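Local coordinates for CLIP-associating protein 2 (Mus musculus, PDB 3WOZ), which probably binds tubulin through its TOG domains and contributes to the control of microtubule dynamics, at residues 29-32 / 33-37; 163-167 / 168-172; 84-87 / 88-92; 38-41 / 42-45. All coordinates share one frame; numbering follows the deposited sequence.

Contact 1: residues 29-32 / 33-37; sequences LQNL and LKNQR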
loop_
_atom_site.group_PDB
_atom_site.type_symbol
_atom_site.label_atom_id
_atom_site.label_comp_id
_atom_site.label_asym_id
_atom_site.label_seq_id
_atom_site.Cartn_x
_atom_site.Cartn_y
_atom_site.Cartn_z
ATOM N N LEU A 29 22.422 0.960 -7.982
ATOM C CA LEU A 29 21.415 1.874 -7.443
ATOM C C LEU A 29 21.471 1.941 -5.923
ATOM O O LEU A 29 21.415 3.028 -5.347
ATOM C CB LEU A 29 20.013 1.485 -7.925
ATOM C CG LEU A 29 18.797 2.237 -7.375
ATOM C CD1 LEU A 29 18.916 3.751 -7.551
ATOM C CD2 LEU A 29 17.526 1.713 -8.037
ATOM N N GLN A 30 21.590 0.778 -5.284
ATOM C CA GLN A 30 21.729 0.696 -3.832
ATOM C C GLN A 30 22.927 1.526 -3.374
ATOM O O GLN A 30 22.831 2.293 -2.414
ATOM C CB GLN A 30 21.884 -0.762 -3.381
ATOM C CG GLN A 30 20.566 -1.534 -3.285
ATOM C CD GLN A 30 20.746 -3.052 -3.163
ATOM O OE1 GLN A 30 19.795 -3.817 -3.360
ATOM N NE2 GLN A 30 21.961 -3.489 -2.843
ATOM N N ASN A 31 24.044 1.374 -4.081
ATOM C CA ASN A 31 25.253 2.136 -3.796
ATOM C C ASN A 31 25.029 3.646 -3.945
ATOM O O ASN A 31 25.430 4.420 -3.071
ATOM C CB ASN A 31 26.401 1.665 -4.691
ATOM C CG ASN A 31 27.752 1.771 -4.009
ATOM O OD1 ASN A 31 28.638 2.477 -4.481
ATOM N ND2 ASN A 31 27.912 1.068 -2.892
ATOM N N LEU A 32 24.373 4.042 -5.041
ATOM C CA LEU A 32 24.013 5.444 -5.292
ATOM C C LEU A 32 23.198 6.028 -4.143
ATOM O O LEU A 32 23.417 7.172 -3.738
ATOM C CB LEU A 32 23.202 5.596 -6.590
ATOM C CG LEU A 32 23.760 5.309 -7.986
ATOM C CD1 LEU A 32 22.692 5.624 -9.025
ATOM C CD2 LEU A 32 25.028 6.095 -8.289
ATOM N N LEU A 33 22.258 5.239 -3.629
ATOM C CA LEU A 33 21.400 5.664 -2.526
ATOM C C LEU A 33 22.166 5.750 -1.203
ATOM O O LEU A 33 22.005 6.712 -0.452
ATOM C CB LEU A 33 20.185 4.739 -2.399
ATOM C CG LEU A 33 19.215 4.713 -3.586
ATOM C CD1 LEU A 33 18.298 3.508 -3.496
ATOM C CD2 LEU A 33 18.406 6.009 -3.688
ATOM N N LYS A 34 23.002 4.749 -0.930
ATOM C CA LYS A 34 23.845 4.747 0.271
ATOM C C LYS A 34 24.840 5.915 0.259
ATOM O O LYS A 34 25.093 6.529 1.291
ATOM C CB LYS A 34 24.590 3.416 0.423
ATOM C CG LYS A 34 23.694 2.198 0.636
ATOM C CD LYS A 34 23.363 1.956 2.101
ATOM C CE LYS A 34 22.284 0.884 2.258
ATOM N NZ LYS A 34 22.533 -0.314 1.392
ATOM N N ASN A 35 25.382 6.226 -0.916
ATOM C CA ASN A 35 26.323 7.335 -1.068
ATOM C C ASN A 35 25.625 8.679 -1.278
ATOM O O ASN A 35 26.274 9.676 -1.603
ATOM C CB ASN A 35 27.292 7.062 -2.224
ATOM C CG ASN A 35 28.199 5.870 -1.968
ATOM O OD1 ASN A 35 28.400 5.457 -0.824
ATOM N ND2 ASN A 35 28.757 5.315 -3.037
ATOM N N GLN A 36 24.303 8.692 -1.095
ATOM C CA GLN A 36 23.466 9.879 -1.328
ATOM C C GLN A 36 23.850 10.622 -2.617
ATOM O O GLN A 36 23.983 11.846 -2.629
ATOM C CB GLN A 36 23.494 10.822 -0.119
ATOM C CG GLN A 36 22.874 10.251 1.165
ATOM C CD GLN A 36 21.366 10.499 1.303
ATOM O OE1 GLN A 36 20.761 10.111 2.303
ATOM N NE2 GLN A 36 20.761 11.150 0.308
ATOM N N ARG A 37 24.051 9.860 -3.687
ATOM C CA ARG A 37 24.223 10.411 -5.021
ATOM C C ARG A 37 22.829 10.797 -5.497
ATOM O O ARG A 37 21.984 9.935 -5.749
ATOM C CB ARG A 37 24.868 9.369 -5.941
ATOM C CG ARG A 37 24.971 9.753 -7.415
ATOM C CD ARG A 37 26.343 10.315 -7.790
ATOM N NE ARG A 37 26.696 9.967 -9.171
ATOM C CZ ARG A 37 26.211 10.569 -10.258
ATOM N NH1 ARG A 37 26.594 10.168 -11.465
ATOM N NH2 ARG A 37 25.339 11.568 -10.151
#
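With chi1 at 175°, Leu-29 swings CG away from its own N, while Leu-33 (chi1 -63°) swings CG away from its carbonyl carbon, and the two side chains converge one turn apart. Leu-29 CD1 lies 4.1 Å from Leu-33 CG, and the two chains meet at a slant. The backbone bond from Leu-33 N to Leu-29 O, 2.9 Å, is the helical bond that spans the same turn. Outside the pair, Leu-33 rests on Thr-69 and His-77 of helix 60-77, while Leu-29 reaches Leu-47 and Phe-51 of helix 41-54. Cut back to an alanine, Leu-33 would probably no longer meet Leu-29 CD1, and a gap is likely to open toward Thr-69 and His-77.

Further on, Leu-32 and Arg-37 run side by side in the same direction. Leu-32 CD2 touches Arg-37 CG at 3.8 Å. The guanidinium is held elsewhere, by NH1 bonding to Glu-5 O. Leu-32 O accepts from Arg-37 N at 2.8 Å, and Gln-36 N bonds to Leu-33 O at 3.1 Å. The chain leaves the helix at Asn-35, and Gln-36 follows with a positive phi of 43°. These two bonds with Gln-36 as the C-prime residue form a Schellman motif, here closing helix 19-34 of a HEAT-repeat TOG domain.

Contact 2: residues 163-167 / 168-172; sequences FTNSS and ETRLA
Ser-166 and Arg-170 face each other across the first turn of helix 167-179, where Arg-170 N bonds to Ser-166 O at 3.0 Å after an inverse gamma turn centred on Asn-165. The Ser-166 side chain serves the helix start as well. Its OG sits between the backbone N and the carbonyl carbon (chi1 54°), which points it at the first-turn backbone. There it accepts a weak bond from Thr-169 N, 3.5 Å long. Thr-169 OG1 also lies 2.9 Å from Ser-166 OG. The methyl of Thr-169 takes the other direction: CG2 approaches Phe-163 CE2 at 3.4 Å, obliquely to the ring. Phe-163 packs further on Phe-207 and Leu-199, and Thr-169 on Phe-125 and Met-129.

Arg-170 bends at chi3 and folds back over the loop. Its NH1 donates to Asn-165 OD1 at 2.8 Å. That oxygen lies near the guanidinium plane. NH1, in turn, stands well above the amide carbonyl plane and not on a lone pair. The amide and guanidinium planes are 86° apart. Ser-166 O lies over one guanidinium face. A leucine in place of Arg-170 would probably leave Asn-165 OD1 without this donor and let the amide turn more freely. Asn-165 N bonds to Glu-206, tying the loop to helix 204-212. Ser-166 is a serine N-cap, here opening helix 167-179 of a HEAT-repeat TOG domain.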
loop_
_atom_site.group_PDB
_atom_site.type_symbol
_atom_site.label_atom_id
_atom_site.label_comp_id
_atom_site.label_asym_id
_atom_site.label_seq_id
_atom_site.Cartn_x
_atom_site.Cartn_y
_atom_site.Cartn_z
ATOM N N PHE A 163 -9.938 11.388 8.415
ATOM C CA PHE A 163 -11.077 10.548 8.075
ATOM C C PHE A 163 -12.365 11.374 8.017
ATOM O O PHE A 163 -12.839 11.876 9.039
ATOM C CB PHE A 163 -11.205 9.400 9.080
ATOM C CG PHE A 163 -12.471 8.599 8.939
ATOM C CD1 PHE A 163 -13.470 8.684 9.903
ATOM C CD2 PHE A 163 -12.666 7.761 7.847
ATOM C CE1 PHE A 163 -14.647 7.941 9.782
ATOM C CE2 PHE A 163 -13.841 7.018 7.717
ATOM C CZ PHE A 163 -14.832 7.112 8.684
ATOM N N THR A 164 -12.921 11.507 6.813
ATOM C CA THR A 164 -14.124 12.312 6.593
ATOM C C THR A 164 -15.248 11.524 5.919
ATOM O O THR A 164 -14.997 10.595 5.141
ATOM C CB THR A 164 -13.833 13.583 5.753
ATOM O OG1 THR A 164 -13.169 13.219 4.538
ATOM C CG2 THR A 164 -12.961 14.564 6.524
ATOM N N ASN A 165 -16.484 11.909 6.227
ATOM C CA ASN A 165 -17.670 11.327 5.612
ATOM C C ASN A 165 -17.891 11.891 4.209
ATOM O O ASN A 165 -18.648 12.844 4.017
ATOM C CB ASN A 165 -18.908 11.542 6.500
ATOM C CG ASN A 165 -20.156 10.855 5.956
ATOM O OD1 ASN A 165 -20.072 9.916 5.167
ATOM N ND2 ASN A 165 -21.321 11.327 6.384
ATOM N N SER A 166 -17.198 11.299 3.241
ATOM C CA SER A 166 -17.350 11.649 1.835
ATOM C C SER A 166 -18.031 10.498 1.097
ATOM O O SER A 166 -18.381 9.489 1.711
ATOM C CB SER A 166 -15.987 11.957 1.216
ATOM O OG SER A 166 -15.081 10.888 1.424
ATOM N N SER A 167 -18.221 10.653 -0.211
ATOM C CA SER A 167 -18.830 9.607 -1.034
ATOM C C SER A 167 -17.907 8.396 -1.204
ATOM O O SER A 167 -18.347 7.253 -1.067
ATOM C CB SER A 167 -19.255 10.166 -2.394
ATOM O OG SER A 167 -18.155 10.726 -3.092
ATOM N N GLU A 168 -16.632 8.657 -1.490
ATOM C CA GLU A 168 -15.632 7.597 -1.658
ATOM C C GLU A 168 -15.402 6.788 -0.382
ATOM O O GLU A 168 -15.317 5.559 -0.428
ATOM C CB GLU A 168 -14.306 8.179 -2.150
ATOM C CG GLU A 168 -14.273 8.443 -3.643
ATOM C CD GLU A 168 -12.931 8.967 -4.130
ATOM O OE1 GLU A 168 -12.098 9.385 -3.291
ATOM O OE2 GLU A 168 -12.715 8.963 -5.361
ATOM N N THR A 169 -15.315 7.487 0.746
ATOM C CA THR A 169 -15.086 6.852 2.037
ATOM C C THR A 169 -16.343 6.122 2.514
ATOM O O THR A 169 -16.257 5.111 3.213
ATOM C CB THR A 169 -14.592 7.875 3.080
ATOM O OG1 THR A 169 -13.528 8.649 2.512
ATOM C CG2 THR A 169 -14.069 7.176 4.316
ATOM N N ARG A 170 -17.502 6.644 2.121
ATOM C CA ARG A 170 -18.786 5.993 2.357
ATOM C C ARG A 170 -18.904 4.724 1.509
ATOM O O ARG A 170 -19.391 3.696 1.980
ATOM C CB ARG A 170 -19.917 6.965 2.025
ATOM C CG ARG A 170 -21.254 6.659 2.672
ATOM C CD ARG A 170 -22.118 7.920 2.809
ATOM N NE ARG A 170 -22.117 8.755 1.604
ATOM C CZ ARG A 170 -21.639 9.998 1.541
ATOM N NH1 ARG A 170 -21.123 10.581 2.618
ATOM N NH2 ARG A 170 -21.686 10.664 0.396
ATOM N N LEU A 171 -18.448 4.813 0.261
ATOM C CA LEU A 171 -18.437 3.689 -0.677
ATOM C C LEU A 171 -17.467 2.586 -0.230
ATOM O O LEU A 171 -17.713 1.404 -0.469
ATOM C CB LEU A 171 -18.072 4.187 -2.083
ATOM C CG LEU A 171 -18.070 3.262 -3.309
ATOM C CD1 LEU A 171 -19.475 2.832 -3.713
ATOM C CD2 LEU A 171 -17.373 3.947 -4.478
ATOM N N ALA A 172 -16.376 2.985 0.422
ATOM C CA ALA A 172 -15.358 2.043 0.894
ATOM C C ALA A 172 -15.788 1.321 2.164
ATOM O O ALA A 172 -15.645 0.100 2.264
ATOM C CB ALA A 172 -14.037 2.752 1.107
HETATM O O HOH W 1 -11.519 10.410 4.669
#

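Contact 3: residues 84-87 / 88-92; sequences WLFV and LLTQL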
loop_
_atom_site.group_PDB
_atom_site.type_symbol
_atom_site.label_atom_id
_atom_site.label_comp_id
_atom_site.label_asym_id
_atom_site.label_seq_id
_atom_site.Cartn_x
_atom_site.Cartn_y
_atom_site.Cartn_z
ATOM N N TRP A 84 3.883 9.300 -7.031
ATOM C CA TRP A 84 4.129 7.884 -7.298
ATOM C C TRP A 84 3.528 6.997 -6.208
ATOM O O TRP A 84 3.514 5.766 -6.331
ATOM C CB TRP A 84 5.635 7.618 -7.444
ATOM C CG TRP A 84 5.963 6.232 -7.950
ATOM C CD1 TRP A 84 5.601 5.692 -9.152
ATOM C CD2 TRP A 84 6.710 5.216 -7.263
ATOM N NE1 TRP A 84 6.076 4.405 -9.256
ATOM C CE2 TRP A 84 6.760 4.088 -8.112
ATOM C CE3 TRP A 84 7.345 5.151 -6.013
ATOM C CZ2 TRP A 84 7.420 2.907 -7.753
ATOM C CZ3 TRP A 84 7.998 3.981 -5.657
ATOM C CH2 TRP A 84 8.032 2.873 -6.527
ATOM N N LEU A 85 3.020 7.629 -5.150
ATOM C CA LEU A 85 2.543 6.913 -3.973
ATOM C C LEU A 85 1.408 5.925 -4.267
ATOM O O LEU A 85 1.396 4.823 -3.712
ATOM C CB LEU A 85 2.151 7.887 -2.847
ATOM C CG LEU A 85 1.612 7.289 -1.538
ATOM C CD1 LEU A 85 2.601 6.309 -0.889
ATOM C CD2 LEU A 85 1.193 8.377 -0.552
ATOM N N PHE A 86 0.472 6.310 -5.134
ATOM C CA PHE A 86 -0.624 5.413 -5.504
ATOM C C PHE A 86 -0.073 4.084 -6.015
ATOM O O PHE A 86 -0.518 3.021 -5.592
ATOM C CB PHE A 86 -1.560 6.045 -6.551
ATOM C CG PHE A 86 -2.546 5.069 -7.145
ATOM C CD1 PHE A 86 -2.257 4.399 -8.334
ATOM C CD2 PHE A 86 -3.752 4.797 -6.500
ATOM C CE1 PHE A 86 -3.164 3.483 -8.881
ATOM C CE2 PHE A 86 -4.661 3.890 -7.034
ATOM C CZ PHE A 86 -4.370 3.233 -8.230
ATOM N N VAL A 87 0.901 4.161 -6.917
ATOM C CA VAL A 87 1.511 2.983 -7.522
ATOM C C VAL A 87 2.288 2.170 -6.485
ATOM O O VAL A 87 2.103 0.966 -6.384
ATOM C CB VAL A 87 2.420 3.368 -8.720
ATOM C CG1 VAL A 87 3.324 2.209 -9.118
ATOM C CG2 VAL A 87 1.569 3.830 -9.911
ATOM N N LEU A 88 3.136 2.842 -5.708
ATOM C CA LEU A 88 3.936 2.181 -4.686
ATOM C C LEU A 88 3.073 1.372 -3.721
ATOM O O LEU A 88 3.302 0.179 -3.524
ATOM C CB LEU A 88 4.770 3.209 -3.918
ATOM C CG LEU A 88 5.540 2.746 -2.677
ATOM C CD1 LEU A 88 6.591 1.697 -3.042
ATOM C CD2 LEU A 88 6.177 3.950 -1.975
ATOM N N LEU A 89 2.072 2.031 -3.141
ATOM C CA LEU A 89 1.264 1.445 -2.083
ATOM C C LEU A 89 0.348 0.324 -2.588
ATOM O O LEU A 89 0.271 -0.748 -1.968
ATOM C CB LEU A 89 0.466 2.532 -1.352
ATOM C CG LEU A 89 -0.486 2.118 -0.225
ATOM C CD1 LEU A 89 0.215 1.222 0.805
ATOM C CD2 LEU A 89 -1.097 3.349 0.439
ATOM N N THR A 90 -0.326 0.565 -3.712
ATOM C CA THR A 90 -1.248 -0.421 -4.257
ATOM C C THR A 90 -0.519 -1.656 -4.766
ATOM O O THR A 90 -0.985 -2.775 -4.549
ATOM C CB THR A 90 -2.153 0.154 -5.380
ATOM O OG1 THR A 90 -1.341 0.664 -6.443
ATOM C CG2 THR A 90 -3.044 1.257 -4.841
ATOM N N GLN A 91 0.620 -1.454 -5.433
ATOM C CA GLN A 91 1.401 -2.577 -5.942
ATOM C C GLN A 91 1.971 -3.428 -4.806
ATOM O O GLN A 91 2.026 -4.653 -4.915
ATOM C CB GLN A 91 2.515 -2.106 -6.880
ATOM C CG GLN A 91 2.032 -1.657 -8.255
ATOM C CD GLN A 91 1.469 -2.799 -9.085
ATOM O OE1 GLN A 91 2.128 -3.820 -9.285
ATOM N NE2 GLN A 91 0.242 -2.629 -9.572
ATOM N N LEU A 92 2.378 -2.776 -3.718
ATOM C CA LEU A 92 2.876 -3.485 -2.542
ATOM C C LEU A 92 1.772 -4.301 -1.874
ATOM O O LEU A 92 2.019 -5.412 -1.400
ATOM C CB LEU A 92 3.515 -2.524 -1.537
ATOM C CG LEU A 92 4.934 -2.009 -1.781
ATOM C CD1 LEU A 92 5.310 -1.042 -0.661
ATOM C CD2 LEU A 92 5.962 -3.155 -1.875
#
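Trp-84 and Leu-88 make a CH-pi contact one turn apart at the start of helix 85-96, near the centre of the HEAT-repeat domain. Leu-88 CB sits over one face of the indole, 4.0 Å from the centroid of the six-membered ring of Trp-84 and displaced toward the rim. Leu-88 CD1 adds an apolar touch at 3.7 Å to Trp-84 CZ3. The two side chains cross at about a right angle. Trp-84 NE1 bonds to Thr-52 OG1, which is likely to limit the rotation of the ring. Leu-70 of helix 60-77 touches both residues.

A second CH-pi contact lies on another side of the helix. Thr-90 CG2 stands over one face of Phe-86, 4.1 Å from the ring centroid. Thr-90 OG1 lies between its own backbone N and carbonyl carbon (chi1 58°), which turns the hydroxyl back along the helix. It donates to Phe-86 O at 2.6 Å. Thr-90 N donates to the same oxygen at 3.1 Å, and the two donors reach it from opposite faces of its carbonyl plane. Thus the buried threonine hydroxyl is satisfied by the backbone of its own helix, while its methyl lies over the Phe-86 ring.

Contact 4: residues 38-41 / 42-45; sequences TLSR and IELK
A very short, nearly straight hydrogen bond joins the backbone of Ser-40 to the carboxylate of Glu-43. Ser-40 N donates to Glu-43 OE2 at 2.6 Å with an N-H...O angle of 177°. The oxygen is met on its anti side, with the donor 17° out of the carboxylate plane. Glu-43 CG is anti to its carbonyl carbon (chi1 -75°) and the chain beyond is extended, which carries the acid back across the first turn to the residue before the helix.

The return bond runs the other way. Glu-43 N donates to Ser-40 OG at 3.3 Å. Together the two bonds form a capping box at the N terminus of helix 41-54, with Ser-40 as the N-cap. Ordinary helix bonds follow at once: Leu-44 N to Ser-40 O and Lys-45 N to Arg-41 O, each 3.0 Å. Glu-43 CG also comes within 3.5 Å of Ser-40 OG, so the glutamate chain passes alongside the hydroxyl.

An apolar touch lies beside the box. Leu-39 CD1 meets Leu-44 CD1 at 4.3 Å. Both leucines also touch His-77 of helix 60-77, and Leu-39 and Glu-43 reach Val-7 of helix 7-14. The loop before the helix is therefore held by polar bonds at Ser-40 and by apolar contact at Leu-39.

Glu-43 also puts a carboxylate near the positive end of the helix dipole. This would probably favour its charged form. The carboxylate accepts from Ser-40 N and the serine hydroxyl from Glu-43 N, two N-H groups at the helix start.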
loop_
_atom_site.group_PDB
_atom_site.type_symbol
_atom_site.label_atom_id
_atom_site.label_comp_id
_atom_site.label_asym_id
_atom_site.label_seq_id
_atom_site.Cartn_x
_atom_site.Cartn_y
_atom_site.Cartn_z
ATOM N N THR A 38 22.577 12.096 -5.588
ATOM C CA THR A 38 21.222 12.582 -5.830
ATOM C C THR A 38 20.803 12.486 -7.292
ATOM O O THR A 38 21.626 12.611 -8.206
ATOM C CB THR A 38 21.029 14.026 -5.329
ATOM O OG1 THR A 38 22.174 14.810 -5.679
ATOM C CG2 THR A 38 20.835 14.048 -3.817
ATOM N N LEU A 39 19.508 12.266 -7.492
ATOM C CA LEU A 39 18.937 12.144 -8.823
ATOM C C LEU A 39 18.298 13.455 -9.257
ATOM O O LEU A 39 17.821 14.228 -8.426
ATOM C CB LEU A 39 17.895 11.019 -8.852
ATOM C CG LEU A 39 18.279 9.645 -8.288
ATOM C CD1 LEU A 39 17.061 8.740 -8.249
ATOM C CD2 LEU A 39 19.393 8.997 -9.090
ATOM N N SER A 40 18.301 13.703 -10.563
ATOM C CA SER A 40 17.526 14.797 -11.134
ATOM C C SER A 40 16.056 14.387 -11.165
ATOM O O SER A 40 15.712 13.233 -10.876
ATOM C CB SER A 40 18.019 15.143 -12.540
ATOM O OG SER A 40 17.308 14.421 -13.530
ATOM N N ARG A 41 15.196 15.337 -11.520
ATOM C CA ARG A 41 13.756 15.122 -11.530
ATOM C C ARG A 41 13.341 14.098 -12.586
ATOM O O ARG A 41 12.515 13.224 -12.306
ATOM C CB ARG A 41 13.026 16.447 -11.752
ATOM C CG ARG A 41 11.557 16.433 -11.379
ATOM C CD ARG A 41 10.839 17.641 -11.963
ATOM N NE ARG A 41 11.322 18.901 -11.394
ATOM C CZ ARG A 41 10.645 19.640 -10.517
ATOM N NH1 ARG A 41 11.173 20.768 -10.062
ATOM N NH2 ARG A 41 9.444 19.259 -10.097
ATOM N N ILE A 42 13.916 14.195 -13.786
ATOM C CA ILE A 42 13.592 13.244 -14.856
ATOM C C ILE A 42 14.223 11.868 -14.614
ATOM O O ILE A 42 13.700 10.857 -15.076
ATOM C CB ILE A 42 13.929 13.754 -16.296
ATOM C CG1 ILE A 42 15.409 13.572 -16.631
ATOM C CG2 ILE A 42 13.461 15.195 -16.514
ATOM C CD1 ILE A 42 15.645 12.990 -18.018
ATOM N N GLU A 43 15.340 11.840 -13.895
ATOM C CA GLU A 43 15.967 10.579 -13.510
ATOM C C GLU A 43 15.075 9.832 -12.519
ATOM O O GLU A 43 14.839 8.630 -12.677
ATOM C CB GLU A 43 17.357 10.815 -12.916
ATOM C CG GLU A 43 18.423 11.166 -13.956
ATOM C CD GLU A 43 19.731 11.640 -13.338
ATOM O OE1 GLU A 43 20.788 11.452 -13.975
ATOM O OE2 GLU A 43 19.705 12.198 -12.220
ATOM N N LEU A 44 14.572 10.559 -11.520
ATOM C CA LEU A 44 13.648 10.007 -10.533
ATOM C C LEU A 44 12.368 9.507 -11.196
ATOM O O LEU A 44 11.868 8.436 -10.854
ATOM C CB LEU A 44 13.315 11.041 -9.448
ATOM C CG LEU A 44 12.294 10.612 -8.387
ATOM C CD1 LEU A 44 12.922 9.644 -7.396
ATOM C CD2 LEU A 44 11.705 11.809 -7.661
ATOM N N LYS A 45 11.846 10.289 -12.140
ATOM C CA LYS A 45 10.665 9.907 -12.907
ATOM C C LYS A 45 10.909 8.595 -13.664
ATOM O O LYS A 45 10.073 7.693 -13.632
ATOM C CB LYS A 45 10.265 11.026 -13.871
ATOM C CG LYS A 45 8.988 10.760 -14.659
ATOM C CD LYS A 45 8.713 11.888 -15.649
ATOM C CE LYS A 45 7.472 11.605 -16.489
ATOM N NZ LYS A 45 6.225 11.609 -15.670
#

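From the N terminus, contact 1 comes first and ends helix 19-34. Contact 4 adjoins it in sequence and starts helix 41-54, so the two bracket the short turn between consecutive helices. Both touch helices 7-14 and 60-77. Contact 3 follows in helix 85-96, near the spatial centre of the domain, and faces helices 60-77, 102-118 and 121-133. Contact 2 comes last, opening helix 167-179 against helices 121-133, 186-202 and 204-212. Each contact joins contiguous segments, so none closes a long loop. All four are in series: none nests in or crosses another. Contacts 1 and 2 lie on opposite sides of the chain's centre, with centres about 40 Å apart.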